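Local coordinates for type I site-specific restriction-modification system, R (Restriction) subunit (PDB 3H1T), which probably cleaves and translocates DNA using ATP as the motor subunit of a type I restriction enzyme, here as a fragment with its nuclease-like and helicase-like domains, at residues E72-D77 with I366-L371; Y110-G115 with F130-G135; D423-H428 with I555-S560; S490-L495 with V501-S506. All coordinates share one frame; numbering follows the deposited sequence.

Contact 1 (E72-D77 with I366-L371)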
loop_
_atom_site.group_PDB
_atom_site.type_symbol
_atom_site.label_atom_id
_atom_site.label_comp_id
_atom_site.label_asym_id
_atom_site.label_seq_id
_atom_site.Cartn_x
_atom_site.Cartn_y
_atom_site.Cartn_z
ATOM N N GLU A 72 10.977 -8.620 -14.186
ATOM C CA GLU A 72 11.434 -7.498 -13.375
ATOM C C GLU A 72 12.608 -7.727 -12.393
ATOM O O GLU A 72 13.632 -8.249 -12.789
ATOM C CB GLU A 72 10.192 -7.030 -12.591
ATOM C CG GLU A 72 10.180 -5.563 -12.116
ATOM C CD GLU A 72 9.834 -4.555 -13.203
ATOM O OE1 GLU A 72 9.188 -4.923 -14.211
ATOM O OE2 GLU A 72 10.216 -3.378 -13.017
ATOM N N GLN A 73 12.419 -7.274 -11.140
ATOM C CA GLN A 73 13.416 -7.331 -10.048
ATOM C C GLN A 73 14.338 -6.118 -10.165
ATOM O O GLN A 73 15.419 -6.220 -10.710
ATOM C CB GLN A 73 14.220 -8.626 -10.096
ATOM C CG GLN A 73 13.714 -9.748 -9.204
ATOM C CD GLN A 73 14.159 -9.567 -7.776
ATOM O OE1 GLN A 73 14.745 -10.467 -7.162
ATOM N NE2 GLN A 73 13.893 -8.395 -7.237
ATOM N N LYS A 74 13.893 -4.965 -9.664
ATOM C CA LYS A 74 14.670 -3.728 -9.765
ATOM C C LYS A 74 15.922 -3.725 -8.897
ATOM O O LYS A 74 15.882 -4.122 -7.728
ATOM C CB LYS A 74 13.772 -2.538 -9.435
ATOM C CG LYS A 74 12.634 -2.351 -10.432
ATOM C CD LYS A 74 11.696 -1.243 -9.995
ATOM C CE LYS A 74 10.729 -0.841 -11.108
ATOM N NZ LYS A 74 9.401 -1.526 -11.032
ATOM N N ARG A 75 17.021 -3.226 -9.462
ATOM C CA ARG A 75 18.315 -3.241 -8.791
ATOM C C ARG A 75 19.148 -2.017 -9.183
ATOM O O ARG A 75 19.166 -1.610 -10.348
ATOM C CB ARG A 75 19.000 -4.535 -9.239
ATOM C CG ARG A 75 20.201 -5.059 -8.497
ATOM C CD ARG A 75 20.696 -6.267 -9.279
ATOM N NE ARG A 75 19.636 -6.852 -10.116
ATOM C CZ ARG A 75 18.786 -7.809 -9.727
ATOM N NH1 ARG A 75 18.858 -8.318 -8.502
ATOM N NH2 ARG A 75 17.864 -8.269 -10.570
ATOM N N ALA A 76 19.813 -1.424 -8.203
ATOM C CA ALA A 76 20.669 -0.277 -8.457
ATOM C C ALA A 76 22.119 -0.730 -8.257
ATOM O O ALA A 76 22.401 -1.490 -7.333
ATOM C CB ALA A 76 20.330 0.864 -7.494
ATOM N N ASP A 77 23.029 -0.286 -9.118
ATOM C CA ASP A 77 24.427 -0.688 -8.991
ATOM C C ASP A 77 24.954 -0.452 -7.578
ATOM O O ASP A 77 25.531 -1.353 -6.976
ATOM C CB ASP A 77 25.300 0.040 -10.008
ATOM C CG ASP A 77 24.974 -0.353 -11.425
ATOM O OD1 ASP A 77 24.582 -1.517 -11.630
ATOM O OD2 ASP A 77 25.121 0.486 -12.334
ATOM N N ILE A 366 1.948 -3.303 -8.030
ATOM C CA ILE A 366 1.925 -4.418 -8.970
ATOM C C ILE A 366 3.240 -4.475 -9.730
ATOM O O ILE A 366 3.810 -5.543 -9.921
ATOM C CB ILE A 366 0.804 -4.309 -10.045
ATOM C CG1 ILE A 366 -0.580 -4.317 -9.396
ATOM C CG2 ILE A 366 0.893 -5.503 -10.994
ATOM C CD1 ILE A 366 -1.685 -4.010 -10.377
ATOM N N ASP A 367 3.732 -3.321 -10.157
ATOM C CA ASP A 367 4.980 -3.309 -10.889
ATOM C C ASP A 367 6.170 -3.767 -10.058
ATOM O O ASP A 367 7.135 -4.284 -10.604
ATOM C CB ASP A 367 5.285 -1.930 -11.463
ATOM C CG ASP A 367 6.353 -1.994 -12.533
ATOM O OD1 ASP A 367 6.166 -2.799 -13.469
ATOM O OD2 ASP A 367 7.366 -1.265 -12.448
ATOM N N ASP A 368 6.103 -3.590 -8.744
ATOM C CA ASP A 368 7.212 -3.993 -7.893
ATOM C C ASP A 368 7.092 -5.443 -7.438
ATOM O O ASP A 368 7.988 -5.966 -6.776
ATOM C CB ASP A 368 7.295 -3.084 -6.662
ATOM C CG ASP A 368 7.716 -1.658 -6.999
ATOM O OD1 ASP A 368 8.148 -1.392 -8.137
ATOM O OD2 ASP A 368 7.630 -0.807 -6.099
ATOM N N GLY A 369 5.978 -6.078 -7.786
ATOM C CA GLY A 369 5.764 -7.455 -7.389
ATOM C C GLY A 369 5.284 -7.581 -5.951
ATOM O O GLY A 369 5.397 -8.638 -5.341
ATOM N N PHE A 370 4.738 -6.497 -5.408
ATOM C CA PHE A 370 4.260 -6.481 -4.030
ATOM C C PHE A 370 2.751 -6.559 -3.881
ATOM O O PHE A 370 2.245 -6.776 -2.785
ATOM C CB PHE A 370 4.770 -5.229 -3.318
ATOM C CG PHE A 370 6.239 -5.264 -3.024
ATOM C CD1 PHE A 370 6.813 -6.380 -2.408
ATOM C CD2 PHE A 370 7.050 -4.169 -3.325
ATOM C CE1 PHE A 370 8.179 -6.404 -2.097
ATOM C CE2 PHE A 370 8.420 -4.181 -3.017
ATOM C CZ PHE A 370 8.982 -5.298 -2.405
ATOM N N LEU A 371 2.042 -6.352 -4.979
ATOM C CA LEU A 371 0.590 -6.436 -4.988
ATOM C C LEU A 371 0.256 -7.278 -6.208
ATOM O O LEU A 371 1.057 -7.363 -7.140
ATOM C CB LEU A 371 -0.044 -5.047 -5.082
ATOM C CG LEU A 371 0.067 -4.133 -3.862
ATOM C CD1 LEU A 371 -0.663 -2.836 -4.175
ATOM C CD2 LEU A 371 -0.539 -4.798 -2.628
#

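Contact 2 (Y110-G115 with F130-G135)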
loop_
_atom_site.group_PDB
_atom_site.type_symbol
_atom_site.label_atom_id
_atom_site.label_comp_id
_atom_site.label_asym_id
_atom_site.label_seq_id
_atom_site.Cartn_x
_atom_site.Cartn_y
_atom_site.Cartn_z
ATOM N N TYR A 110 16.282 6.113 -10.552
ATOM C CA TYR A 110 16.362 5.301 -9.339
ATOM C C TYR A 110 16.286 6.195 -8.112
ATOM O O TYR A 110 15.767 5.804 -7.063
ATOM C CB TYR A 110 17.676 4.514 -9.279
ATOM C CG TYR A 110 17.771 3.305 -10.180
ATOM C CD1 TYR A 110 16.836 2.273 -10.106
ATOM C CD2 TYR A 110 18.823 3.175 -11.080
ATOM C CE1 TYR A 110 16.945 1.131 -10.914
ATOM C CE2 TYR A 110 18.947 2.044 -11.890
ATOM C CZ TYR A 110 18.002 1.025 -11.803
ATOM O OH TYR A 110 18.114 -0.077 -12.621
ATOM N N ALA A 111 16.839 7.391 -8.253
ATOM C CA ALA A 111 16.847 8.368 -7.183
ATOM C C ALA A 111 15.411 8.746 -6.901
ATOM O O ALA A 111 14.958 8.741 -5.763
ATOM C CB ALA A 111 17.632 9.588 -7.607
ATOM N N GLU A 112 14.691 9.069 -7.969
ATOM C CA GLU A 112 13.291 9.448 -7.868
ATOM C C GLU A 112 12.455 8.292 -7.287
ATOM O O GLU A 112 11.593 8.518 -6.440
ATOM C CB GLU A 112 12.779 9.883 -9.249
ATOM C CG GLU A 112 13.283 11.274 -9.656
ATOM C CD GLU A 112 13.439 11.472 -11.164
ATOM O OE1 GLU A 112 12.824 10.711 -11.937
ATOM O OE2 GLU A 112 14.172 12.398 -11.579
ATOM N N ILE A 113 12.710 7.055 -7.704
ATOM C CA ILE A 113 11.954 5.923 -7.175
ATOM C C ILE A 113 12.262 5.609 -5.703
ATOM O O ILE A 113 11.375 5.240 -4.949
ATOM C CB ILE A 113 12.228 4.640 -8.000
ATOM C CG1 ILE A 113 11.513 4.713 -9.346
ATOM C CG2 ILE A 113 11.749 3.406 -7.244
ATOM C CD1 ILE A 113 11.954 3.620 -10.316
ATOM N N LEU A 114 13.524 5.748 -5.312
ATOM C CA LEU A 114 13.958 5.470 -3.950
ATOM C C LEU A 114 13.857 6.690 -3.037
ATOM O O LEU A 114 14.225 6.622 -1.867
ATOM C CB LEU A 114 15.395 4.956 -3.966
ATOM C CG LEU A 114 15.705 3.670 -4.735
ATOM C CD1 LEU A 114 17.203 3.554 -4.905
ATOM C CD2 LEU A 114 15.152 2.456 -4.003
ATOM N N GLY A 115 13.378 7.805 -3.565
ATOM C CA GLY A 115 13.254 9.000 -2.751
ATOM C C GLY A 115 14.556 9.655 -2.337
ATOM O O GLY A 115 14.639 10.230 -1.243
ATOM N N PHE A 130 23.924 14.598 -10.321
ATOM C CA PHE A 130 22.734 15.399 -10.485
ATOM C C PHE A 130 22.279 15.588 -9.053
ATOM O O PHE A 130 21.990 14.627 -8.342
ATOM C CB PHE A 130 21.606 14.739 -11.267
ATOM C CG PHE A 130 20.405 15.636 -11.395
ATOM C CD1 PHE A 130 20.350 16.613 -12.390
ATOM C CD2 PHE A 130 19.380 15.590 -10.447
ATOM C CE1 PHE A 130 19.296 17.534 -12.432
ATOM C CE2 PHE A 130 18.325 16.511 -10.480
ATOM C CZ PHE A 130 18.283 17.479 -11.469
ATOM N N ASP A 131 22.226 16.834 -8.621
ATOM C CA ASP A 131 21.835 17.131 -7.258
ATOM C C ASP A 131 20.429 17.720 -7.253
ATOM O O ASP A 131 20.209 18.819 -7.766
ATOM C CB ASP A 131 22.852 18.114 -6.679
ATOM C CG ASP A 131 22.594 18.456 -5.231
ATOM O OD1 ASP A 131 21.427 18.480 -4.801
ATOM O OD2 ASP A 131 23.578 18.729 -4.518
ATOM N N TYR A 132 19.474 16.988 -6.683
ATOM C CA TYR A 132 18.109 17.477 -6.639
ATOM C C TYR A 132 17.939 18.722 -5.775
ATOM O O TYR A 132 17.001 19.494 -5.992
ATOM C CB TYR A 132 17.153 16.372 -6.170
ATOM C CG TYR A 132 16.987 15.257 -7.180
ATOM C CD1 TYR A 132 17.979 14.294 -7.343
ATOM C CD2 TYR A 132 15.860 15.193 -8.004
ATOM C CE1 TYR A 132 17.862 13.294 -8.286
ATOM C CE2 TYR A 132 15.730 14.194 -8.963
ATOM C CZ TYR A 132 16.741 13.247 -9.102
ATOM O OH TYR A 132 16.663 12.277 -10.065
ATOM N N THR A 133 18.846 18.939 -4.821
ATOM C CA THR A 133 18.733 20.107 -3.955
ATOM C C THR A 133 19.119 21.402 -4.680
ATOM O O THR A 133 18.719 22.480 -4.260
ATOM C CB THR A 133 19.596 19.966 -2.677
ATOM O OG1 THR A 133 20.986 20.011 -3.025
ATOM C CG2 THR A 133 19.298 18.643 -1.973
ATOM N N THR A 134 19.886 21.306 -5.763
ATOM C CA THR A 134 20.258 22.502 -6.516
ATOM C C THR A 134 19.788 22.442 -7.966
ATOM O O THR A 134 19.662 23.466 -8.632
ATOM C CB THR A 134 21.782 22.736 -6.553
ATOM O OG1 THR A 134 22.414 21.658 -7.243
ATOM C CG2 THR A 134 22.345 22.831 -5.162
ATOM N N GLY A 135 19.544 21.235 -8.458
ATOM C CA GLY A 135 19.110 21.080 -9.828
ATOM C C GLY A 135 20.268 21.174 -10.800
ATOM O O GLY A 135 20.054 21.193 -12.006
#

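Contact 3 (D423-H428 with I555-S560)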
loop_
_atom_site.group_PDB
_atom_site.type_symbol
_atom_site.label_atom_id
_atom_site.label_comp_id
_atom_site.label_asym_id
_atom_site.label_seq_id
_atom_site.Cartn_x
_atom_site.Cartn_y
_atom_site.Cartn_z
ATOM N N ASP A 423 -30.290 -14.735 -9.938
ATOM C CA ASP A 423 -30.085 -16.093 -10.411
ATOM C C ASP A 423 -29.253 -16.181 -11.675
ATOM O O ASP A 423 -28.586 -17.188 -11.908
ATOM C CB ASP A 423 -31.421 -16.789 -10.621
ATOM C CG ASP A 423 -31.841 -17.598 -9.420
ATOM O OD1 ASP A 423 -31.044 -18.449 -8.986
ATOM O OD2 ASP A 423 -32.963 -17.390 -8.911
ATOM N N ALA A 424 -29.286 -15.144 -12.508
ATOM C CA ALA A 424 -28.482 -15.169 -13.731
ATOM C C ALA A 424 -27.007 -15.100 -13.359
ATOM O O ALA A 424 -26.175 -15.848 -13.872
ATOM C CB ALA A 424 -28.841 -13.992 -14.626
ATOM N N PHE A 425 -26.706 -14.167 -12.465
ATOM C CA PHE A 425 -25.355 -13.940 -11.988
ATOM C C PHE A 425 -24.821 -15.179 -11.305
ATOM O O PHE A 425 -23.678 -15.586 -11.531
ATOM C CB PHE A 425 -25.335 -12.774 -11.011
ATOM C CG PHE A 425 -25.848 -11.495 -11.591
ATOM C CD1 PHE A 425 -25.975 -11.330 -12.968
ATOM C CD2 PHE A 425 -26.220 -10.456 -10.768
ATOM C CE1 PHE A 425 -26.475 -10.139 -13.502
ATOM C CE2 PHE A 425 -26.722 -9.262 -11.300
ATOM C CZ PHE A 425 -26.851 -9.107 -12.660
ATOM N N ALA A 426 -25.656 -15.791 -10.472
ATOM C CA ALA A 426 -25.242 -16.997 -9.761
ATOM C C ALA A 426 -24.958 -18.125 -10.729
ATOM O O ALA A 426 -24.016 -18.886 -10.537
ATOM C CB ALA A 426 -26.303 -17.430 -8.767
ATOM N N LYS A 427 -25.762 -18.240 -11.781
ATOM C CA LYS A 427 -25.535 -19.309 -12.742
ATOM C C LYS A 427 -24.231 -19.030 -13.481
ATOM O O LYS A 427 -23.376 -19.912 -13.611
ATOM C CB LYS A 427 -26.694 -19.421 -13.747
ATOM C CG LYS A 427 -26.776 -20.814 -14.367
ATOM C CD LYS A 427 -26.950 -20.791 -15.881
ATOM C CE LYS A 427 -27.039 -22.218 -16.479
ATOM N NZ LYS A 427 -25.736 -22.971 -16.477
ATOM N N HIS A 428 -24.068 -17.798 -13.950
ATOM C CA HIS A 428 -22.852 -17.440 -14.664
ATOM C C HIS A 428 -21.580 -17.581 -13.824
ATOM O O HIS A 428 -20.561 -18.051 -14.323
ATOM C CB HIS A 428 -22.963 -16.024 -15.207
ATOM C CG HIS A 428 -21.731 -15.569 -15.912
ATOM N ND1 HIS A 428 -20.649 -15.044 -15.241
ATOM C CD2 HIS A 428 -21.375 -15.631 -17.217
ATOM C CE1 HIS A 428 -19.676 -14.805 -16.103
ATOM N NE2 HIS A 428 -20.090 -15.152 -17.308
ATOM N N ILE A 555 -14.892 -10.071 -11.571
ATOM C CA ILE A 555 -16.056 -10.346 -12.401
ATOM C C ILE A 555 -17.062 -9.227 -12.099
ATOM O O ILE A 555 -17.506 -9.067 -10.959
ATOM C CB ILE A 555 -16.667 -11.727 -12.069
ATOM C CG1 ILE A 555 -15.692 -12.861 -12.401
ATOM C CG2 ILE A 555 -17.904 -11.948 -12.892
ATOM C CD1 ILE A 555 -14.528 -13.010 -11.442
ATOM N N ASP A 556 -17.386 -8.432 -13.119
ATOM C CA ASP A 556 -18.296 -7.281 -12.991
ATOM C C ASP A 556 -19.680 -7.510 -13.619
ATOM O O ASP A 556 -19.823 -7.506 -14.848
ATOM C CB ASP A 556 -17.635 -6.060 -13.654
ATOM C CG ASP A 556 -18.316 -4.747 -13.305
ATOM O OD1 ASP A 556 -19.349 -4.759 -12.608
ATOM O OD2 ASP A 556 -17.811 -3.691 -13.737
ATOM N N TYR A 557 -20.697 -7.679 -12.776
ATOM C CA TYR A 557 -22.070 -7.917 -13.232
ATOM C C TYR A 557 -22.891 -6.642 -13.302
ATOM O O TYR A 557 -24.032 -6.662 -13.768
ATOM C CB TYR A 557 -22.767 -8.915 -12.298
ATOM C CG TYR A 557 -22.265 -10.333 -12.460
ATOM C CD1 TYR A 557 -22.552 -11.061 -13.617
ATOM C CD2 TYR A 557 -21.484 -10.940 -11.471
ATOM C CE1 TYR A 557 -22.074 -12.347 -13.789
ATOM C CE2 TYR A 557 -20.991 -12.237 -11.640
ATOM C CZ TYR A 557 -21.292 -12.931 -12.802
ATOM O OH TYR A 557 -20.827 -14.204 -12.976
ATOM N N THR A 558 -22.323 -5.538 -12.830
ATOM C CA THR A 558 -23.027 -4.267 -12.869
ATOM C C THR A 558 -23.053 -3.760 -14.309
ATOM O O THR A 558 -23.962 -3.030 -14.708
ATOM C CB THR A 558 -22.326 -3.202 -11.979
ATOM O OG1 THR A 558 -21.091 -2.799 -12.586
ATOM C CG2 THR A 558 -22.024 -3.777 -10.608
ATOM N N GLY A 559 -22.058 -4.160 -15.092
ATOM C CA GLY A 559 -21.988 -3.725 -16.471
ATOM C C GLY A 559 -21.681 -2.241 -16.552
ATOM O O GLY A 559 -22.311 -1.502 -17.320
ATOM N N SER A 560 -20.718 -1.794 -15.747
ATOM C CA SER A 560 -20.340 -0.389 -15.746
ATOM C C SER A 560 -19.339 0.015 -14.666
ATOM O O SER A 560 -18.447 0.830 -14.937
ATOM C CB SER A 560 -21.588 0.488 -15.626
ATOM O OG SER A 560 -22.264 0.276 -14.395
#

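Contact 4 (S490-L495 with V501-S506)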
loop_
_atom_site.group_PDB
_atom_site.type_symbol
_atom_site.label_atom_id
_atom_site.label_comp_id
_atom_site.label_asym_id
_atom_site.label_seq_id
_atom_site.Cartn_x
_atom_site.Cartn_y
_atom_site.Cartn_z
ATOM N N SER A 490 -13.756 -15.660 9.544
ATOM C CA SER A 490 -12.511 -16.079 10.171
ATOM C C SER A 490 -11.837 -17.237 9.456
ATOM O O SER A 490 -10.643 -17.199 9.179
ATOM C CB SER A 490 -12.776 -16.460 11.629
ATOM O OG SER A 490 -11.574 -16.790 12.300
ATOM N N ARG A 491 -12.611 -18.278 9.173
ATOM C CA ARG A 491 -12.100 -19.469 8.490
ATOM C C ARG A 491 -11.766 -19.161 7.042
ATOM O O ARG A 491 -10.801 -19.692 6.486
ATOM C CB ARG A 491 -13.130 -20.602 8.529
ATOM C CG ARG A 491 -13.578 -21.001 9.933
ATOM C CD ARG A 491 -14.428 -22.286 9.926
ATOM N NE ARG A 491 -15.645 -22.139 10.729
ATOM C CZ ARG A 491 -16.855 -21.892 10.220
ATOM N NH1 ARG A 491 -17.016 -21.776 8.898
ATOM N NH2 ARG A 491 -17.904 -21.729 11.027
ATOM N N PHE A 492 -12.581 -18.310 6.430
ATOM C CA PHE A 492 -12.392 -17.918 5.036
ATOM C C PHE A 492 -11.025 -17.253 4.834
ATOM O O PHE A 492 -10.325 -17.493 3.847
ATOM C CB PHE A 492 -13.497 -16.939 4.622
ATOM C CG PHE A 492 -13.304 -16.328 3.261
ATOM C CD1 PHE A 492 -13.647 -17.021 2.106
ATOM C CD2 PHE A 492 -12.817 -15.032 3.141
ATOM C CE1 PHE A 492 -13.508 -16.412 0.847
ATOM C CE2 PHE A 492 -12.680 -14.427 1.903
ATOM C CZ PHE A 492 -13.027 -15.118 0.753
ATOM N N GLN A 493 -10.658 -16.411 5.793
ATOM C CA GLN A 493 -9.410 -15.676 5.770
ATOM C C GLN A 493 -8.177 -16.546 5.936
ATOM O O GLN A 493 -7.082 -16.163 5.518
ATOM C CB GLN A 493 -9.434 -14.610 6.861
ATOM C CG GLN A 493 -10.373 -13.465 6.557
ATOM C CD GLN A 493 -10.286 -12.370 7.586
ATOM O OE1 GLN A 493 -10.689 -11.240 7.339
ATOM N NE2 GLN A 493 -9.757 -12.701 8.755
ATOM N N GLU A 494 -8.349 -17.720 6.532
ATOM C CA GLU A 494 -7.219 -18.611 6.757
ATOM C C GLU A 494 -6.697 -19.193 5.462
ATOM O O GLU A 494 -7.478 -19.612 4.604
ATOM C CB GLU A 494 -7.628 -19.718 7.726
ATOM C CG GLU A 494 -8.451 -19.154 8.854
ATOM C CD GLU A 494 -8.436 -19.993 10.101
ATOM O OE1 GLU A 494 -8.891 -21.163 10.062
ATOM O OE2 GLU A 494 -7.969 -19.459 11.130
ATOM N N LEU A 495 -5.370 -19.193 5.334
ATOM C CA LEU A 495 -4.665 -19.708 4.160
ATOM C C LEU A 495 -4.842 -21.205 3.928
ATOM O O LEU A 495 -4.953 -21.656 2.783
ATOM C CB LEU A 495 -3.160 -19.455 4.295
ATOM C CG LEU A 495 -2.651 -18.130 4.868
ATOM C CD1 LEU A 495 -1.116 -18.159 4.931
ATOM C CD2 LEU A 495 -3.140 -16.988 4.000
ATOM N N VAL A 501 -15.890 -21.123 0.471
ATOM C CA VAL A 501 -15.200 -20.760 -0.741
ATOM C C VAL A 501 -15.738 -19.395 -1.184
ATOM O O VAL A 501 -14.982 -18.521 -1.593
ATOM C CB VAL A 501 -15.429 -21.820 -1.825
ATOM C CG1 VAL A 501 -14.719 -21.421 -3.099
ATOM C CG2 VAL A 501 -14.920 -23.154 -1.336
ATOM N N ILE A 502 -17.049 -19.215 -1.043
ATOM C CA ILE A 502 -17.730 -17.990 -1.426
ATOM C C ILE A 502 -18.365 -17.277 -0.251
ATOM O O ILE A 502 -19.126 -17.880 0.497
ATOM C CB ILE A 502 -18.928 -18.244 -2.371
ATOM C CG1 ILE A 502 -18.640 -19.405 -3.328
ATOM C CG2 ILE A 502 -19.263 -16.957 -3.097
ATOM C CD1 ILE A 502 -17.603 -19.116 -4.302
ATOM N N LEU A 503 -18.073 -15.996 -0.095
ATOM C CA LEU A 503 -18.693 -15.209 0.956
ATOM C C LEU A 503 -19.525 -14.145 0.246
ATOM O O LEU A 503 -19.073 -13.557 -0.739
ATOM C CB LEU A 503 -17.654 -14.494 1.833
ATOM C CG LEU A 503 -16.720 -15.211 2.816
ATOM C CD1 LEU A 503 -15.943 -14.152 3.613
ATOM C CD2 LEU A 503 -17.529 -16.080 3.757
ATOM N N THR A 504 -20.745 -13.915 0.710
ATOM C CA THR A 504 -21.569 -12.878 0.116
ATOM C C THR A 504 -21.687 -11.828 1.215
ATOM O O THR A 504 -21.698 -12.156 2.409
ATOM C CB THR A 504 -22.967 -13.387 -0.269
ATOM O OG1 THR A 504 -23.670 -13.786 0.908
ATOM C CG2 THR A 504 -22.854 -14.578 -1.198
ATOM N N THR A 505 -21.750 -10.571 0.812
ATOM C CA THR A 505 -21.862 -9.485 1.754
ATOM C C THR A 505 -22.443 -8.310 0.975
ATOM O O THR A 505 -22.813 -8.451 -0.188
ATOM C CB THR A 505 -20.463 -9.107 2.273
ATOM O OG1 THR A 505 -20.576 -8.143 3.316
ATOM C CG2 THR A 505 -19.641 -8.530 1.141
ATOM N N SER A 506 -22.549 -7.166 1.625
ATOM C CA SER A 506 -23.044 -5.984 0.952
ATOM C C SER A 506 -22.024 -4.861 1.192
ATOM O O SER A 506 -21.320 -4.427 0.260
ATOM C CB SER A 506 -24.436 -5.608 1.478
ATOM O OG SER A 506 -24.525 -5.778 2.880
#

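Contact 1 (E72-D77 with I366-L371)
A salt-bridge network of Glu72, Lys74, Asp367 and Asp368 ties the loop that leads into strand 75-81 of the N-terminal mixed sheet to helix 362-368, which lies in the chain between the two helicase sheets. Lys74 is the central cation. From just ahead of the strand it runs out as an extended chain and bends at its last torsion (chi4 95°), bringing NZ among three carboxylates. Across the contact Lys74 NZ bonds Asp367 OD2 at 2.5 Å, a very short value that is best not taken literally, and Asp368 OD1 at 3.2 Å, the latter nearly on the line of its C-O bond. From its own segment Glu72 OE2 accepts from Lys74 NZ at 2.8 Å, met from above the carboxylate plane. Glu72 and Asp367 cross at about a right angle with their carboxylates 72° apart, and Glu72 OE2 comes within 3.6 Å of Asp367 OD2. Arg60 makes a long, weak ion pair with the other oxygen of Asp367, and OD2 of Asp368 is held by the hydroxyls of Tyr181 and Tyr360. Beyond Asp368 the helix closes in a Schellman motif at Gly369, whose N bonds Ile366 O at 3.1 Å. Farther along the strand, Asp77 lies near Glu92, consistent with a PD-(D/E)XK nuclease site. Three acids gather round one ammonium; Lys74, with weak help from Arg60, probably offsets the repulsion between Glu72 and Asp367.

Contact 2 (Y110-G115 with F130-G135)
Tyr132 lays the hydroxyl end of its ring against the last turns of helix 104-114, meeting Ala111 on one ring edge carbon and Glu112 on the other. Ala111 CB sits 3.8 Å from Tyr132 CE1, oblique to the ring. Glu112 OE2 lies at the ring edge close to its plane, 2.9 Å from Tyr132 OH; this suits a hydrogen bond, though the hydroxyl may instead donate to a different acceptor. The Glu112 carboxylate stands perpendicular to the ring. Behind the contact, Phe130 CE2 lies 3.6 Å above the centre of one Tyr132 face, so the tyrosine is backed by its own strand; with CG anti to its carbonyl carbon (chi1 -69°) the ring is sent toward the helix. The turn that carries it is fixed by Asp131, whose OD1 accepts from Thr133 N at 2.6 Å while OD2 pairs with Arg152. Tyr132 also rests on Lys117, in the loop after the helix, and Ala111 on Ala119 of strand 118-122. An Asx turn thus ends strand 127-131, beside a helix that flanks the mixed sheet, an alpha/beta layout consistent with a PD-(D/E)XK nuclease fold.

Contact 3 (D423-H428 with I555-S560)
Helix 422-436 passes the C-terminal end of strand 552-556, with the CA atoms of Phe425 and Tyr557 7.0 Å apart where the backbones come closest. Tyr557, just beyond the strand, turns one face to Phe425 and its hydroxyl edge to His428. Phe425 and Tyr557 run antiparallel, their planes 23° apart but so offset that ring hardly covers ring, and each ring instead receives the other's methylene. Tyr557 CB stands 3.8 Å from the centroid of the Phe425 ring, almost on its normal, and Phe425 CB is 4.1 Å from the centroid of the Tyr557 ring. The nearest carbons are Phe425 CD1 and Tyr557 CD1, at 3.5 Å. His428 comes to the edge of the tyrosine, its CG anti to the backbone N (chi1 178°). His428 ND1 lies 2.4 Å from Tyr557 OH, a hydrogen bond in which either atom could donate; the value is so short that its exact length is doubtful. Val379 of the adjoining strand 374-381 touches both His428 and Tyr557. The turn after the strand is an Asx turn, with Asp556 OD1 accepting from Thr558 N and OG1. In this buried cluster of a RecA-like domain, the imidazole gives the phenol hydroxyl a polar partner, while Phe425 CB and ring carbons cover a face of the tyrosine; together they would limit the ring's rotation.

Contact 4 (S490-L495 with V501-S506)
This buried, apolar contact packs Phe492 onto Leu503 and Val501 inside a beta-alpha-beta crossover: strand 474-476, helix 482-493 and the neighbouring parallel strand 502-505. The unit belongs to the second RecA-like domain, within the helicase C-terminal family region, and within segment 490-495 it is Phe492 that makes the contact with the strand. The approach is closest at the helix end, where the CA atoms of Phe492 and Val501 are 7.0 Å apart. Phe492 turns CG anti to its backbone N (chi1 172°), which drops the ring from the last turn of the helix toward the sheet. There it also touches Lys441 and Ile443 of strand 441-446, on the far side of strand 502-505 from strand 474-476. Leu503 points back from the strand toward the helix and covers one face of the ring. Its CD1 forms a CH-pi contact 3.6 Å from the centroid of the Phe492 ring, 24° off the normal and so shifted toward the rim; Leu503 CG lies 3.6 Å from Phe492 CG. Leu503 also covers Ala475 of the neighbouring strand, so the patch spans three strands. Val501 takes part through its backbone alone, its CB being turned from the helix. After the ring the helix ends: Glu494 N bonds Arg491 O at 3.1 Å, and Thr497 OG1 bonds the same carbonyl. Packing is tightest between Phe492 CD2 and Leu503 CD1, at 3.3 Å, while across the ring Phe492 CE1 lies 3.5 Å from Val501 O, the carbonyl oxygen sitting at the ring edge in its plane.

How the contacts relate
Contacts 1 and 2 both reach the N-terminal mixed sheet and meet each other where Arg75 O touches Tyr110 OH at 2.9 Å; contact 2 is nested in the chain loop closed by contact 1. Contacts 3 and 4 share the second helicase sheet, their centres about 19 Å apart, with 4 nested inside the loop of 3. Position goes with chemistry: the partly buried pair joins mainly through charged and hydroxyl groups, whereas the fully buried pair relies on aromatic and apolar packing, with one polar contact in 3. Contact 1 alone links separate domains. Contacts 2 and 4 are local, each tying a helix to a strand shortly after it.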